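L-tyrosine isonitrile synthase (Pseudomonas aeruginosa, PDB 3E59) catalyses the conversion of L-tyrosine into its isonitrile derivative, taking the isonitrile carbon from C2 of ribulose 5-phosphate, in the biosynthesis of paerucumarin. Local coordinates at residues R24-R30 against D276-P280; A66-K70 against P82-E86; L90-N94 against I144-I149; E180-R186 against Y231-Q235; M270-R274 against R291-M295. The contacts are given in a common frame with arbitrary orientation. Residues are numbered along the deposited sequence.

Contact 1: residues R24-R30 against D276-P280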
# COMPACT_ATOMS: atom_id res chain seq x y z
N ARG A 24 -3.36 8.42 6.50
CA ARG A 24 -4.61 7.66 6.46
C ARG A 24 -5.12 7.50 7.89
O ARG A 24 -4.36 7.09 8.78
CB ARG A 24 -4.40 6.28 5.87
CG ARG A 24 -4.03 6.29 4.45
CD ARG A 24 -3.91 4.89 3.92
NE ARG A 24 -3.20 4.96 2.64
CZ ARG A 24 -3.75 4.84 1.43
NH1 ARG A 24 -5.05 4.60 1.28
NH2 ARG A 24 -2.98 4.94 0.37
N ARG A 25 -6.39 7.84 8.10
CA ARG A 25 -7.07 7.62 9.38
C ARG A 25 -8.16 6.59 9.15
O ARG A 25 -8.62 6.44 8.01
CB ARG A 25 -7.71 8.91 9.89
CG ARG A 25 -6.73 10.06 10.15
CD ARG A 25 -7.45 11.23 10.81
NE ARG A 25 -7.93 10.89 12.15
CZ ARG A 25 -8.90 11.52 12.80
NH1 ARG A 25 -9.55 12.54 12.24
NH2 ARG A 25 -9.24 11.12 14.02
N TYR A 26 -8.57 5.87 10.20
CA TYR A 26 -9.75 5.00 10.11
C TYR A 26 -10.97 5.87 9.86
O TYR A 26 -11.19 6.83 10.60
CB TYR A 26 -9.92 4.16 11.39
CG TYR A 26 -8.81 3.15 11.59
CD1 TYR A 26 -8.82 1.92 10.93
CD2 TYR A 26 -7.73 3.44 12.43
CE1 TYR A 26 -7.80 0.99 11.11
CE2 TYR A 26 -6.70 2.52 12.62
CZ TYR A 26 -6.74 1.31 11.96
OH TYR A 26 -5.73 0.41 12.13
N PRO A 27 -11.76 5.58 8.79
CA PRO A 27 -12.97 6.37 8.51
C PRO A 27 -13.86 6.50 9.75
O PRO A 27 -14.46 7.54 9.98
CB PRO A 27 -13.70 5.54 7.43
CG PRO A 27 -12.59 4.79 6.74
CD PRO A 27 -11.56 4.49 7.81
N GLU A 28 -13.90 5.43 10.56
CA GLU A 28 -14.69 5.40 11.79
C GLU A 28 -14.24 6.42 12.86
O GLU A 28 -15.01 6.76 13.76
CB GLU A 28 -14.70 3.98 12.38
CG GLU A 28 -15.46 2.96 11.51
CD GLU A 28 -14.64 2.40 10.34
OE1 GLU A 28 -13.45 2.76 10.17
OE2 GLU A 28 -15.20 1.56 9.59
N HIS A 29 -13.01 6.93 12.74
CA HIS A 29 -12.47 7.89 13.71
C HIS A 29 -12.58 9.35 13.27
O HIS A 29 -12.38 10.25 14.08
CB HIS A 29 -11.00 7.58 14.05
CG HIS A 29 -10.78 6.23 14.65
ND1 HIS A 29 -9.54 5.66 14.77
CD2 HIS A 29 -11.65 5.33 15.17
CE1 HIS A 29 -9.64 4.48 15.34
NE2 HIS A 29 -10.91 4.24 15.59
N ARG A 30 -12.89 9.59 11.99
CA ARG A 30 -12.87 10.95 11.43
C ARG A 30 -13.93 11.89 12.02
O ARG A 30 -13.63 13.06 12.30
CB ARG A 30 -12.97 10.91 9.90
CG ARG A 30 -11.74 10.30 9.21
CD ARG A 30 -11.68 10.66 7.72
NE ARG A 30 -10.38 10.33 7.13
CZ ARG A 30 -9.32 11.14 7.10
NH1 ARG A 30 -9.39 12.36 7.61
NH2 ARG A 30 -8.19 10.73 6.54
N ASP A 276 -10.18 6.11 2.81
CA ASP A 276 -8.84 5.89 3.40
C ASP A 276 -8.24 4.51 3.13
O ASP A 276 -7.03 4.33 3.26
CB ASP A 276 -8.86 6.13 4.92
CG ASP A 276 -9.00 7.59 5.28
OD1 ASP A 276 -7.98 8.33 5.30
OD2 ASP A 276 -10.15 8.00 5.56
N TRP A 277 -9.09 3.54 2.78
CA TRP A 277 -8.63 2.20 2.40
C TRP A 277 -8.29 2.04 0.90
O TRP A 277 -7.74 1.01 0.48
CB TRP A 277 -9.68 1.14 2.81
CG TRP A 277 -9.77 0.95 4.30
CD1 TRP A 277 -10.68 1.51 5.14
CD2 TRP A 277 -8.89 0.16 5.11
NE1 TRP A 277 -10.43 1.12 6.44
CE2 TRP A 277 -9.34 0.28 6.45
CE3 TRP A 277 -7.79 -0.66 4.85
CZ2 TRP A 277 -8.71 -0.37 7.52
CZ3 TRP A 277 -7.16 -1.32 5.92
CH2 TRP A 277 -7.63 -1.17 7.24
N LEU A 278 -8.64 3.04 0.09
CA LEU A 278 -8.51 2.90 -1.36
C LEU A 278 -7.08 3.15 -1.80
O LEU A 278 -6.45 4.11 -1.37
CB LEU A 278 -9.47 3.86 -2.10
CG LEU A 278 -9.59 3.67 -3.63
CD1 LEU A 278 -10.01 2.24 -3.99
CD2 LEU A 278 -10.60 4.67 -4.19
N THR A 279 -6.59 2.26 -2.67
CA THR A 279 -5.26 2.36 -3.24
C THR A 279 -5.35 2.31 -4.79
O THR A 279 -6.33 1.80 -5.33
CB THR A 279 -4.36 1.24 -2.72
OG1 THR A 279 -4.92 -0.02 -3.09
CG2 THR A 279 -4.23 1.31 -1.17
N PRO A 280 -4.34 2.87 -5.49
CA PRO A 280 -4.36 2.97 -6.96
C PRO A 280 -4.48 1.65 -7.74
O PRO A 280 -4.98 1.66 -8.86
CB PRO A 280 -3.05 3.69 -7.30
CG PRO A 280 -2.20 3.62 -6.07
CD PRO A 280 -3.14 3.53 -4.91
O HOH W 1 -4.04 5.59 -2.00
O HOH W 2 -11.87 1.01 8.86
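R24 sends an extended side chain along the 276-280 loop, and its NH1 donates to two backbone carbonyls, D276 O at 2.8 Å and L278 O at 3.0 Å; water 1 joins R24 NH2 to L278 O as well. NH1 thus spans two carbonyls of the loop, two residues apart, while NE is bound to I268 O. R25 contributes its backbone: R25 N donates to D276 OD1 (3.3 Å), whereas its side chain turns off to a salt bridge with E38. Here the N-terminal segment, which runs into a short, weakly bonded helix about 27-30, is tied to the loop joining strand 265-267 of the parallel sheet to strand 284-287 of the mixed sheet. Y26 CE1 packs against W277 CZ2 (3.9 Å) and P27 CD approaches W277 NE1 (3.8 Å). From E28, OE1 reaches W277 NE1 through water 2. R30 closes a two-pronged salt bridge, NE to D276 OD2 at 2.8 Å and NH2 to D276 OD1 at 2.7 Å; H269 also bonds OD1.

Contact 2: residues A66-K70 against P82-E86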
# COMPACT_ATOMS: atom_id res chain seq x y z
N ALA A 66 3.53 -2.14 -0.63
CA ALA A 66 2.50 -1.59 -1.52
C ALA A 66 2.77 -1.98 -2.98
O ALA A 66 3.79 -2.59 -3.30
CB ALA A 66 2.45 -0.07 -1.40
N PHE A 67 1.84 -1.60 -3.86
CA PHE A 67 1.95 -1.82 -5.31
C PHE A 67 2.18 -3.30 -5.67
O PHE A 67 3.19 -3.64 -6.32
CB PHE A 67 3.04 -0.94 -5.92
CG PHE A 67 2.79 0.55 -5.79
CD1 PHE A 67 3.35 1.28 -4.72
CD2 PHE A 67 2.05 1.23 -6.77
CE1 PHE A 67 3.14 2.67 -4.62
CE2 PHE A 67 1.83 2.60 -6.67
CZ PHE A 67 2.38 3.32 -5.60
N PRO A 68 1.26 -4.19 -5.26
CA PRO A 68 1.44 -5.62 -5.55
C PRO A 68 1.12 -6.00 -6.99
O PRO A 68 1.89 -6.71 -7.64
CB PRO A 68 0.44 -6.30 -4.59
CG PRO A 68 -0.64 -5.30 -4.40
CD PRO A 68 0.05 -3.94 -4.45
N ALA A 69 -0.05 -5.56 -7.47
CA ALA A 69 -0.56 -5.88 -8.79
C ALA A 69 -1.93 -5.27 -8.79
O ALA A 69 -2.49 -4.99 -7.73
CB ALA A 69 -0.69 -7.39 -9.00
N LYS A 70 -2.47 -5.04 -9.99
CA LYS A 70 -3.83 -4.55 -10.12
C LYS A 70 -4.82 -5.61 -9.60
O LYS A 70 -4.56 -6.82 -9.68
CB LYS A 70 -4.11 -4.21 -11.58
CG LYS A 70 -4.64 -2.79 -11.83
CD LYS A 70 -3.60 -1.72 -11.66
CE LYS A 70 -4.02 -0.43 -12.35
NZ LYS A 70 -4.23 0.73 -11.44
N PRO A 82 0.07 -0.99 -14.52
CA PRO A 82 0.05 0.32 -13.84
C PRO A 82 -0.45 1.43 -14.77
O PRO A 82 -0.14 1.42 -15.97
CB PRO A 82 1.52 0.56 -13.48
CG PRO A 82 2.19 -0.74 -13.56
CD PRO A 82 1.40 -1.63 -14.47
N ASP A 83 -1.21 2.39 -14.23
CA ASP A 83 -1.73 3.49 -15.06
C ASP A 83 -1.57 4.84 -14.36
O ASP A 83 -0.71 4.99 -13.47
CB ASP A 83 -3.18 3.21 -15.53
CG ASP A 83 -4.18 3.06 -14.38
OD1 ASP A 83 -4.02 3.66 -13.31
OD2 ASP A 83 -5.17 2.33 -14.56
N MET A 84 -2.37 5.83 -14.77
CA MET A 84 -2.29 7.18 -14.18
C MET A 84 -2.43 7.19 -12.63
O MET A 84 -1.81 8.00 -11.94
CB MET A 84 -3.30 8.11 -14.85
CG MET A 84 -3.16 9.58 -14.46
SD MET A 84 -1.65 10.37 -15.03
CE MET A 84 -2.09 10.75 -16.72
N ALA A 85 -3.21 6.27 -12.09
CA ALA A 85 -3.31 6.15 -10.63
C ALA A 85 -1.97 5.78 -9.98
O ALA A 85 -1.54 6.44 -9.03
CB ALA A 85 -4.41 5.16 -10.25
N GLU A 86 -1.29 4.74 -10.48
CA GLU A 86 0.07 4.43 -10.01
C GLU A 86 1.04 5.58 -10.26
O GLU A 86 1.85 5.91 -9.39
CB GLU A 86 0.64 3.18 -10.68
CG GLU A 86 0.22 1.87 -10.05
CD GLU A 86 -1.13 1.40 -10.54
OE1 GLU A 86 -1.80 2.13 -11.30
OE2 GLU A 86 -1.52 0.29 -10.16
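A capping box starts helix 84-103, and the lysine of a preceding loop plugs into its two acidic members. D83 is the N-cap: its OD1 accepts from A85 N at 3.0 Å, while D83 N donates back to E86 OE1, also at 3.0 Å and nearly straight. These reciprocal bonds satisfy amide groups that the first turn of a helix would otherwise leave without partners. K70 adds the opposite charge. Its NZ lies 2.8 Å from E86 OE1 in a salt bridge, with a weak hydrogen bond to E86 OE2 at 3.0 Å, and a longer, weak one to D83 OD1 at 3.5 Å completes a three-residue network. Because all three residues are buried, the lysine partly compensates the two carboxylates inside the protein. The network joins the loop that follows strand 60-64, a central strand of the five-stranded parallel sheet, to the start of the helix that next packs on that sheet. E86 OE2 is further bound by Y133 OH of helix 127-144, and K70 NZ makes a weak hydrogen bond to P280 O. Apolar contact is confined to the flanks of the charges: K70 CE passes P82 CA at 4.4 Å, and the F67 ring turns its edge to the E86 side chain, CD2 to CG at 3.8 Å. The F67 ring also meets W281.

Contact 3: residues L90-N94 against I144-I149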
# COMPACT_ATOMS: atom_id res chain seq x y z
N LEU A 90 3.22 7.41 -7.41
CA LEU A 90 4.69 7.28 -7.35
C LEU A 90 5.37 8.64 -7.47
O LEU A 90 6.42 8.87 -6.85
CB LEU A 90 5.20 6.34 -8.44
CG LEU A 90 4.82 4.85 -8.31
CD1 LEU A 90 4.95 4.14 -9.65
CD2 LEU A 90 5.66 4.18 -7.21
N SER A 91 4.79 9.53 -8.26
CA SER A 91 5.33 10.87 -8.42
C SER A 91 5.18 11.64 -7.10
O SER A 91 6.09 12.36 -6.67
CB SER A 91 4.64 11.58 -9.58
OG SER A 91 5.15 12.89 -9.72
N PHE A 92 4.03 11.47 -6.45
CA PHE A 92 3.80 12.07 -5.13
C PHE A 92 4.85 11.66 -4.11
O PHE A 92 5.36 12.50 -3.35
CB PHE A 92 2.41 11.74 -4.56
CG PHE A 92 2.28 12.10 -3.11
CD1 PHE A 92 1.97 13.40 -2.73
CD2 PHE A 92 2.53 11.15 -2.12
CE1 PHE A 92 1.90 13.75 -1.40
CE2 PHE A 92 2.47 11.49 -0.78
CZ PHE A 92 2.15 12.79 -0.42
N LEU A 93 5.16 10.36 -4.08
CA LEU A 93 6.07 9.81 -3.09
C LEU A 93 7.46 10.36 -3.31
O LEU A 93 8.19 10.67 -2.36
CB LEU A 93 6.09 8.28 -3.16
CG LEU A 93 4.85 7.50 -2.68
CD1 LEU A 93 5.03 6.03 -3.01
CD2 LEU A 93 4.62 7.69 -1.20
N ASN A 94 7.84 10.48 -4.58
CA ASN A 94 9.10 11.09 -4.92
C ASN A 94 9.19 12.56 -4.50
O ASN A 94 10.23 12.99 -4.02
CB ASN A 94 9.42 10.94 -6.41
CG ASN A 94 10.87 11.24 -6.70
OD1 ASN A 94 11.75 10.48 -6.31
ND2 ASN A 94 11.13 12.37 -7.36
N ILE A 144 8.94 8.90 -14.95
CA ILE A 144 8.57 10.09 -14.19
C ILE A 144 9.81 10.82 -13.71
O ILE A 144 9.73 11.98 -13.35
CB ILE A 144 7.57 9.82 -13.02
CG1 ILE A 144 8.24 9.07 -11.85
CG2 ILE A 144 6.31 9.10 -13.51
CD1 ILE A 144 7.26 8.66 -10.72
N GLY A 145 10.96 10.13 -13.72
CA GLY A 145 12.24 10.72 -13.33
C GLY A 145 12.44 10.67 -11.83
O GLY A 145 13.16 11.49 -11.26
N ALA A 146 11.81 9.68 -11.18
CA ALA A 146 11.89 9.55 -9.74
C ALA A 146 13.21 8.91 -9.36
O ALA A 146 13.52 7.81 -9.81
CB ALA A 146 10.73 8.74 -9.22
N THR A 147 14.00 9.61 -8.55
CA THR A 147 15.28 9.09 -8.12
C THR A 147 15.31 8.69 -6.63
O THR A 147 16.32 8.15 -6.16
CB THR A 147 16.42 10.09 -8.39
OG1 THR A 147 16.23 11.26 -7.57
CG2 THR A 147 16.47 10.51 -9.86
N HIS A 148 14.23 8.96 -5.89
CA HIS A 148 14.23 8.68 -4.44
C HIS A 148 13.36 7.48 -4.10
O HIS A 148 13.12 7.18 -2.93
CB HIS A 148 13.84 9.92 -3.64
CG HIS A 148 14.64 11.14 -4.00
ND1 HIS A 148 14.09 12.23 -4.64
CD2 HIS A 148 15.96 11.42 -3.85
CE1 HIS A 148 15.03 13.13 -4.86
NE2 HIS A 148 16.17 12.67 -4.39
N ILE A 149 12.91 6.81 -5.15
CA ILE A 149 12.01 5.66 -5.03
C ILE A 149 12.75 4.41 -5.46
O ILE A 149 13.15 4.28 -6.62
CB ILE A 149 10.70 5.87 -5.87
CG1 ILE A 149 10.01 7.18 -5.50
CG2 ILE A 149 9.71 4.71 -5.66
CD1 ILE A 149 9.77 7.39 -3.99
O HOH W 3 14.00 12.82 -8.00
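I149 lies at the apolar centre, its side chain directed at helix 84-103. I149 CD1 is 3.9 Å from L93 CB and 3.7 Å from the backbone N94 N, and I149 CG2 reaches L90 CD2 at 4.4 Å. One turn back along the helix, I144 CD1 fills the space beside L90 and S91, 3.9 Å from L90 CB and 3.6 Å from S91 N. I110 of the neighbouring strand 108-112 touches both L93 and I149, so the cluster sits between helix and sheet. The segment 144-149 connects helix 127-144 to strand 149-151, an outermost strand of the parallel sheet, and begins with a Schellman motif: G145, with positive phi, is the C-prime residue, and A146 N and G145 N bond to I141 O and E142 O. The chain then turns past N94, whose side chain supplies the polar edge. N94 OD1 accepts from H148 N at 2.9 Å and more weakly from H148 ND1 at 3.4 Å, with A146 CB packed at 3.5 Å from the same oxygen. On the amide side, N94 ND2 donates to water 3 (3.0 Å), which is also hydrogen-bonded to T147 OG1 at 2.8 Å.

Contact 4: residues E180-R186 against Y231-Q235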
# COMPACT_ATOMS: atom_id res chain seq x y z
N GLU A 180 3.03 -16.24 11.36
CA GLU A 180 2.46 -16.87 12.55
C GLU A 180 1.34 -17.80 12.06
O GLU A 180 0.80 -17.58 10.98
CB GLU A 180 1.92 -15.81 13.54
CG GLU A 180 2.86 -14.63 13.82
CD GLU A 180 4.07 -14.95 14.71
OE1 GLU A 180 4.08 -15.98 15.41
OE2 GLU A 180 5.04 -14.14 14.71
N PRO A 181 0.99 -18.85 12.84
CA PRO A 181 -0.16 -19.70 12.46
C PRO A 181 -1.48 -18.93 12.37
O PRO A 181 -1.67 -17.95 13.11
CB PRO A 181 -0.24 -20.71 13.61
CG PRO A 181 1.15 -20.73 14.20
CD PRO A 181 1.63 -19.31 14.08
N LEU A 182 -2.37 -19.37 11.49
CA LEU A 182 -3.66 -18.71 11.26
C LEU A 182 -4.45 -18.51 12.55
O LEU A 182 -5.07 -17.47 12.73
CB LEU A 182 -4.51 -19.43 10.20
CG LEU A 182 -4.00 -19.32 8.76
CD1 LEU A 182 -4.77 -20.25 7.81
CD2 LEU A 182 -4.05 -17.88 8.26
N GLU A 183 -4.39 -19.49 13.44
CA GLU A 183 -5.02 -19.39 14.77
C GLU A 183 -4.51 -18.17 15.54
O GLU A 183 -5.27 -17.46 16.19
CB GLU A 183 -4.78 -20.67 15.59
CG GLU A 183 -5.29 -21.96 14.95
CD GLU A 183 -4.47 -22.40 13.72
OE1 GLU A 183 -3.22 -22.28 13.74
OE2 GLU A 183 -5.09 -22.87 12.74
N SER A 184 -3.21 -17.91 15.45
CA SER A 184 -2.64 -16.74 16.11
C SER A 184 -2.93 -15.42 15.37
O SER A 184 -3.06 -14.37 16.00
CB SER A 184 -1.14 -16.93 16.36
OG SER A 184 -0.45 -15.74 16.04
N ILE A 185 -3.02 -15.45 14.04
CA ILE A 185 -3.42 -14.24 13.28
C ILE A 185 -4.80 -13.81 13.75
O ILE A 185 -5.04 -12.64 14.06
CB ILE A 185 -3.41 -14.48 11.75
CG1 ILE A 185 -1.99 -14.81 11.26
CG2 ILE A 185 -4.01 -13.26 10.99
CD1 ILE A 185 -0.99 -13.66 11.39
N ARG A 186 -5.71 -14.78 13.83
CA ARG A 186 -7.07 -14.54 14.28
C ARG A 186 -7.14 -13.97 15.71
O ARG A 186 -7.88 -13.03 15.95
CB ARG A 186 -7.88 -15.84 14.18
CG ARG A 186 -9.31 -15.70 14.72
CD ARG A 186 -10.15 -16.91 14.37
NE ARG A 186 -11.24 -17.05 15.33
CZ ARG A 186 -12.37 -16.37 15.28
NH1 ARG A 186 -12.58 -15.50 14.29
NH2 ARG A 186 -13.29 -16.55 16.20
N TYR A 231 -7.89 -13.87 6.45
CA TYR A 231 -6.89 -14.33 7.43
C TYR A 231 -5.53 -14.62 6.79
O TYR A 231 -4.48 -14.23 7.32
CB TYR A 231 -7.38 -15.57 8.18
CG TYR A 231 -8.55 -15.31 9.11
CD1 TYR A 231 -8.38 -14.51 10.24
CD2 TYR A 231 -9.82 -15.86 8.87
CE1 TYR A 231 -9.43 -14.25 11.11
CE2 TYR A 231 -10.89 -15.61 9.75
CZ TYR A 231 -10.67 -14.80 10.87
OH TYR A 231 -11.65 -14.50 11.77
N GLY A 232 -5.55 -15.34 5.66
CA GLY A 232 -4.32 -15.68 4.93
C GLY A 232 -3.57 -14.47 4.41
O GLY A 232 -2.34 -14.38 4.54
N VAL A 233 -4.30 -13.54 3.81
CA VAL A 233 -3.71 -12.29 3.29
C VAL A 233 -3.02 -11.47 4.38
O VAL A 233 -1.89 -11.01 4.20
CB VAL A 233 -4.78 -11.44 2.53
CG1 VAL A 233 -4.22 -10.08 2.09
CG2 VAL A 233 -5.28 -12.20 1.33
N ILE A 234 -3.70 -11.29 5.51
CA ILE A 234 -3.12 -10.63 6.68
C ILE A 234 -1.87 -11.39 7.15
O ILE A 234 -0.84 -10.77 7.44
CB ILE A 234 -4.16 -10.56 7.85
CG1 ILE A 234 -5.43 -9.78 7.43
CG2 ILE A 234 -3.56 -9.97 9.09
CD1 ILE A 234 -5.16 -8.40 6.92
N GLN A 235 -1.96 -12.72 7.20
CA GLN A 235 -0.82 -13.56 7.61
C GLN A 235 0.40 -13.26 6.73
O GLN A 235 1.49 -13.02 7.25
CB GLN A 235 -1.16 -15.06 7.54
CG GLN A 235 -0.02 -15.98 8.00
CD GLN A 235 -0.19 -17.40 7.52
OE1 GLN A 235 -0.51 -17.64 6.35
NE2 GLN A 235 0.03 -18.36 8.42
O HOH W 4 2.12 -13.87 9.76
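This is a helix-helix crossing on the periphery of the all-helical part of the chain, where the start of the short helix 182-189 lies across the middle of the long helix 219-247. The axes of the two segments pass 9.6 Å apart at 91°, with apolar residues at the crossing and polar bonds towards its ends. I185 points straight at the long helix: its CG2 lies 3.8 Å from both Y231 O and I234 CG2, and its CD1 is 3.8 Å from Q235 CA. L182 comes in alongside, CD2 to Y231 CB at 4.1 Å and to G232 N at 3.9 Å. At one end Q235 NE2 donates to E180 O (2.8 Å, almost linear), just before the N-cap residue P181, and water 4 links E180 N with Q235 O. At the other end R186 NH1 donates to Y231 OH at 2.9 Å. The Y231 ring also stacks on Y199 of helix 193-210, and I234 touches L198 and I202 of that helix. A crossing of about 90° is orthogonal helix packing, which here joins 182-189 to 219-247, with 193-210 also touching the long helix.

Contact 5: residues M270-R274 against R291-M295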
# COMPACT_ATOMS: atom_id res chain seq x y z
N MET A 270 -1.46 8.90 -1.11
CA MET A 270 -0.61 9.17 -2.28
C MET A 270 -1.33 9.97 -3.39
O MET A 270 -0.68 10.44 -4.33
CB MET A 270 -0.08 7.86 -2.86
CG MET A 270 0.80 7.03 -1.93
SD MET A 270 1.30 5.50 -2.70
CE MET A 270 -0.30 4.69 -2.92
N MET A 271 -2.65 10.10 -3.28
CA MET A 271 -3.50 10.93 -4.15
C MET A 271 -4.68 11.31 -3.28
O MET A 271 -5.03 10.55 -2.37
CB MET A 271 -4.08 10.14 -5.31
CG MET A 271 -3.13 9.83 -6.44
SD MET A 271 -3.94 8.80 -7.68
CE MET A 271 -5.06 9.97 -8.44
N PRO A 272 -5.31 12.48 -3.54
CA PRO A 272 -6.55 12.78 -2.85
C PRO A 272 -7.60 11.67 -3.07
O PRO A 272 -7.75 11.18 -4.19
CB PRO A 272 -7.00 14.09 -3.50
CG PRO A 272 -5.69 14.74 -3.94
CD PRO A 272 -4.89 13.58 -4.44
N THR A 273 -8.28 11.28 -2.00
CA THR A 273 -9.34 10.27 -2.06
C THR A 273 -10.24 10.36 -0.83
O THR A 273 -9.78 10.70 0.26
CB THR A 273 -8.77 8.82 -2.26
OG1 THR A 273 -9.84 7.89 -2.48
CG2 THR A 273 -7.94 8.36 -1.07
N ARG A 274 -11.52 10.04 -1.02
CA ARG A 274 -12.50 10.00 0.06
C ARG A 274 -12.35 8.75 0.95
O ARG A 274 -12.62 8.80 2.15
CB ARG A 274 -13.92 10.01 -0.52
N ARG A 291 -8.56 18.68 -10.93
CA ARG A 291 -7.72 18.04 -9.93
C ARG A 291 -7.86 16.53 -10.09
O ARG A 291 -8.91 16.03 -10.50
CB ARG A 291 -8.10 18.48 -8.51
CG ARG A 291 -9.23 17.70 -7.85
CD ARG A 291 -9.64 18.34 -6.53
NE ARG A 291 -8.64 18.14 -5.48
CZ ARG A 291 -8.83 17.44 -4.36
NH1 ARG A 291 -10.00 16.84 -4.13
NH2 ARG A 291 -7.85 17.34 -3.48
N PHE A 292 -6.79 15.81 -9.79
CA PHE A 292 -6.84 14.37 -9.84
C PHE A 292 -7.21 13.78 -8.48
O PHE A 292 -6.66 14.16 -7.45
CB PHE A 292 -5.53 13.78 -10.37
CG PHE A 292 -5.57 13.45 -11.84
CD1 PHE A 292 -6.33 12.39 -12.31
CD2 PHE A 292 -4.85 14.21 -12.75
CE1 PHE A 292 -6.38 12.10 -13.68
CE2 PHE A 292 -4.87 13.91 -14.12
CZ PHE A 292 -5.64 12.87 -14.58
N VAL A 293 -8.18 12.87 -8.51
CA VAL A 293 -8.67 12.20 -7.31
C VAL A 293 -8.67 10.72 -7.66
O VAL A 293 -8.83 10.35 -8.82
CB VAL A 293 -10.10 12.71 -6.93
CG1 VAL A 293 -10.75 11.83 -5.88
CG2 VAL A 293 -10.05 14.12 -6.42
N LEU A 294 -8.48 9.88 -6.65
CA LEU A 294 -8.60 8.44 -6.81
C LEU A 294 -10.00 7.96 -6.37
O LEU A 294 -10.48 8.32 -5.29
CB LEU A 294 -7.48 7.73 -6.05
CG LEU A 294 -7.52 6.20 -5.93
CD1 LEU A 294 -7.19 5.54 -7.26
CD2 LEU A 294 -6.55 5.76 -4.82
N MET A 295 -10.64 7.18 -7.22
CA MET A 295 -12.01 6.66 -7.01
C MET A 295 -12.09 5.21 -7.46
O MET A 295 -11.23 4.72 -8.19
CB MET A 295 -13.04 7.47 -7.82
CG MET A 295 -13.09 8.98 -7.58
SD MET A 295 -14.40 9.81 -8.52
CE MET A 295 -15.84 9.10 -7.74
O HOH W 5 -12.23 9.34 -3.78
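Two hydrogen bonds converge on L294 from the loop 270-274. L294 N donates to P272 O at 2.9 Å with an almost straight geometry, and the T273 side chain donates from OG1 to L294 O, again at 2.9 Å. Water 5 adds a bridge, accepting from R274 N (2.9 Å) and donating to L294 O (2.5 Å), so both backbone polar groups of L294 are engaged by the loop. P272 O also receives a CA-H...O contact from V293 CA at 3.4 Å. Around these bonds the packing is largely aliphatic. M271 reaches across the strand, with CE 3.8 Å from V293 C and 4.3 Å from F292 CB, and SD 4.0 Å from L294 CB; the same methionine touches S89 of helix 84-103. P272 CB meets V293 CG2 at 4.2 Å and, towards the solvent, R291 NH2 at 3.4 Å. The strand's other neighbour is 284-287, to which V293 and M295 are bonded through V286 and V284. Strand 292-295 is an outermost strand of the four-stranded mixed sheet, and the loop that comes from the parallel sheet bonds to it on the side away from 284-287.

Contact 2 is fully buried, whereas the other four are partly buried; contact 4, its centre about 19 Å from the centre of the chain, is the most peripheral and touches none of the rest. Contacts 2 and 3 share helix 84-103, one at its charged start and one at its apolar middle, meeting where F67 packs on L90 and L93. Contacts 1 and 5 use successive parts of one connection between the two sheets, and P280 and M270 bring it against contact 2. Charge pairing marks contacts 1 and 2, in surface-reaching and buried settings respectively; contacts 3 to 5 rely on neutral hydrogen bonds around aliphatic packing, apart from the R186 guanidinium of contact 4.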